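Local structure of USG-1 protein homolog (Pseudomonas aeruginosa, 2HJS) at the interface of chains A and B. The protein is probably an NAD(P)-dependent oxidoreductase of the aspartate-semialdehyde dehydrogenase family, acting on aldehyde or oxo groups and likely working as a dimer. Coordinates in Å, arbitrary orientation; residue numbers count along the deposited sequence, not the author numbering. Chains: chain A/B, USG-1 protein homolog.

The interface of chains A and B. Residues chain A 159, 199, 238, 240, 249, 312; chain B 159, 199, 238, 247, 249, 312.
Strands 153-160, 233-239, 246-254 and 308-315 of chain A face the same strands of chain B, and from each chain the loop bearing Leu199 reaches across to its partner. This two-fold patch, within the family's dimerisation domain, exemplifies sheet-to-sheet packing of a probably biological dimer: apolar side chains carry the direct contacts and water joins polar groups. A:Leu199 lies with CG anti to the carbonyl carbon (chi1 -72°), and its second torsion extends the chain through CD1 (chi2 156°). CD1 of A:Leu199 presses against CB of B:Cys159 at 3.5 Å, slightly closer than ordinary van der Waals contact; its twin, CD1 of B:Leu199, also meets the methyl CB of A:Ala240 at 3.8 Å. Beside the leucines, each indole packs against the partner chain. In B:Trp312, CG is anti to the backbone N (chi1 163°), and with the turn about the second torsion the six-membered ring points towards chain A. The side chain of A:Ile238 crosses it obliquely, its terminal methyl CD1 touching CZ3 of B:Trp312 at 3.7 Å while CG1 rests against the same carbon. Further round the ring, CH2 approaches CB of A:Leu199 more loosely, so one indole is packed against both the strand and the loop of its partner. Polar groups meet indirectly: the hydroxyl OG of B:Ser247 lies 2.9 Å from the oxygen of a water, and that water oxygen is 2.8 Å from the backbone carbonyl O of A:Leu199. Near the middle of the patch the two Cys159 side chains approach each other without a disulfide, SG of A:Cys159 lying 4.3 Å from SG of B:Cys159.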
loop_
_atom_site.group_PDB
_atom_site.type_symbol
_atom_site.label_atom_id
_atom_site.label_comp_id
_atom_site.label_asym_id
_atom_site.label_seq_id
_atom_site.Cartn_x
_atom_site.Cartn_y
_atom_site.Cartn_z
ATOM N N CYS A 159 -0.732 -1.619 4.841
ATOM C CA CYS A 159 0.520 -0.855 4.827
ATOM C C CYS A 159 0.903 -0.536 6.253
ATOM O O CYS A 159 0.239 0.271 6.927
ATOM C CB CYS A 159 0.371 0.420 4.018
ATOM S SG CYS A 159 -0.073 0.060 2.282
ATOM N N LEU A 199 9.257 1.061 -0.109
ATOM C CA LEU A 199 8.153 0.172 0.295
ATOM C C LEU A 199 8.653 -1.258 0.230
ATOM O O LEU A 199 9.132 -1.694 -0.828
ATOM C CB LEU A 199 6.908 0.367 -0.597
ATOM C CG LEU A 199 6.137 1.678 -0.362
ATOM C CD1 LEU A 199 5.346 2.048 -1.603
ATOM C CD2 LEU A 199 5.226 1.642 0.854
ATOM N N ILE A 238 2.609 -4.914 3.719
ATOM C CA ILE A 238 3.703 -4.170 3.131
ATOM C C ILE A 238 4.287 -3.301 4.233
ATOM O O ILE A 238 3.564 -2.860 5.129
ATOM C CB ILE A 238 3.138 -3.290 1.989
ATOM C CG1 ILE A 238 2.799 -4.168 0.799
ATOM C CG2 ILE A 238 4.086 -2.167 1.560
ATOM C CD1 ILE A 238 1.749 -3.457 -0.066
ATOM N N ALA A 240 5.744 0.234 5.098
ATOM C CA ALA A 240 5.805 1.601 4.547
ATOM C C ALA A 240 6.785 2.452 5.337
ATOM O O ALA A 240 7.000 2.203 6.535
ATOM C CB ALA A 240 4.405 2.250 4.562
ATOM N N SER A 249 -6.158 -1.071 3.005
ATOM C CA SER A 249 -7.029 -0.983 1.850
ATOM C C SER A 249 -7.746 -2.321 1.681
ATOM O O SER A 249 -7.130 -3.360 1.472
ATOM C CB SER A 249 -6.232 -0.609 0.602
ATOM O OG SER A 249 -7.093 -0.641 -0.519
ATOM N N TRP A 312 -11.173 2.148 3.274
ATOM C CA TRP A 312 -9.827 2.520 3.695
ATOM C C TRP A 312 -9.894 2.740 5.193
ATOM O O TRP A 312 -10.768 3.434 5.673
ATOM C CB TRP A 312 -9.389 3.780 2.958
ATOM C CG TRP A 312 -8.202 4.547 3.536
ATOM C CD1 TRP A 312 -8.258 5.647 4.378
ATOM C CD2 TRP A 312 -6.803 4.316 3.274
ATOM N NE1 TRP A 312 -6.979 6.090 4.645
ATOM C CE2 TRP A 312 -6.075 5.294 3.990
ATOM C CE3 TRP A 312 -6.096 3.369 2.516
ATOM C CZ2 TRP A 312 -4.674 5.380 3.937
ATOM C CZ3 TRP A 312 -4.699 3.444 2.478
ATOM C CH2 TRP A 312 -4.009 4.458 3.182
ATOM N N CYS B 159 0.695 1.584 -4.858
ATOM C CA CYS B 159 1.337 2.574 -3.986
ATOM C C CYS B 159 2.237 3.445 -4.830
ATOM O O CYS B 159 3.279 2.987 -5.334
ATOM C CB CYS B 159 2.131 1.896 -2.884
ATOM S SG CYS B 159 1.058 0.852 -1.835
ATOM N N LEU B 199 0.621 8.088 4.584
ATOM C CA LEU B 199 0.034 7.411 3.415
ATOM C C LEU B 199 -1.294 8.075 3.105
ATOM O O LEU B 199 -2.165 8.147 3.985
ATOM C CB LEU B 199 -0.145 5.898 3.662
ATOM C CG LEU B 199 1.159 5.081 3.668
ATOM C CD1 LEU B 199 0.971 3.804 4.465
ATOM C CD2 LEU B 199 1.689 4.763 2.279
ATOM N N ILE B 238 -2.859 4.682 -3.832
ATOM C CA ILE B 238 -2.483 5.301 -2.578
ATOM C C ILE B 238 -1.236 6.127 -2.851
ATOM O O ILE B 238 -0.424 5.768 -3.706
ATOM C CB ILE B 238 -2.177 4.181 -1.554
ATOM C CG1 ILE B 238 -3.477 3.540 -1.106
ATOM C CG2 ILE B 238 -1.386 4.669 -0.337
ATOM C CD1 ILE B 238 -3.187 2.126 -0.585
ATOM N N SER B 247 4.896 0.795 -6.821
ATOM C CA SER B 247 4.885 -0.488 -6.120
ATOM C C SER B 247 3.448 -1.048 -6.139
ATOM O O SER B 247 2.547 -0.445 -5.576
ATOM C CB SER B 247 5.348 -0.316 -4.661
ATOM O OG SER B 247 6.630 0.307 -4.609
ATOM N N SER B 249 0.548 -4.126 -5.548
ATOM C CA SER B 249 0.146 -5.393 -4.969
ATOM C C SER B 249 -1.107 -5.880 -5.693
ATOM O O SER B 249 -2.151 -5.237 -5.678
ATOM C CB SER B 249 -0.091 -5.248 -3.467
ATOM O OG SER B 249 -0.586 -6.472 -2.960
ATOM N N TRP B 312 3.709 -9.062 -6.656
ATOM C CA TRP B 312 4.187 -7.744 -6.250
ATOM C C TRP B 312 5.044 -7.233 -7.390
ATOM O O TRP B 312 5.905 -7.938 -7.876
ATOM C CB TRP B 312 4.982 -7.863 -4.955
ATOM C CG TRP B 312 5.887 -6.691 -4.585
ATOM C CD1 TRP B 312 7.246 -6.584 -4.836
ATOM C CD2 TRP B 312 5.522 -5.503 -3.854
ATOM N NE1 TRP B 312 7.722 -5.402 -4.308
ATOM C CE2 TRP B 312 6.692 -4.722 -3.710
ATOM C CE3 TRP B 312 4.317 -5.016 -3.322
ATOM C CZ2 TRP B 312 6.703 -3.501 -3.017
ATOM C CZ3 TRP B 312 4.325 -3.791 -2.648
ATOM C CH2 TRP B 312 5.523 -3.056 -2.496
HETATM O O HOH W 1 9.032 -0.812 -3.435
#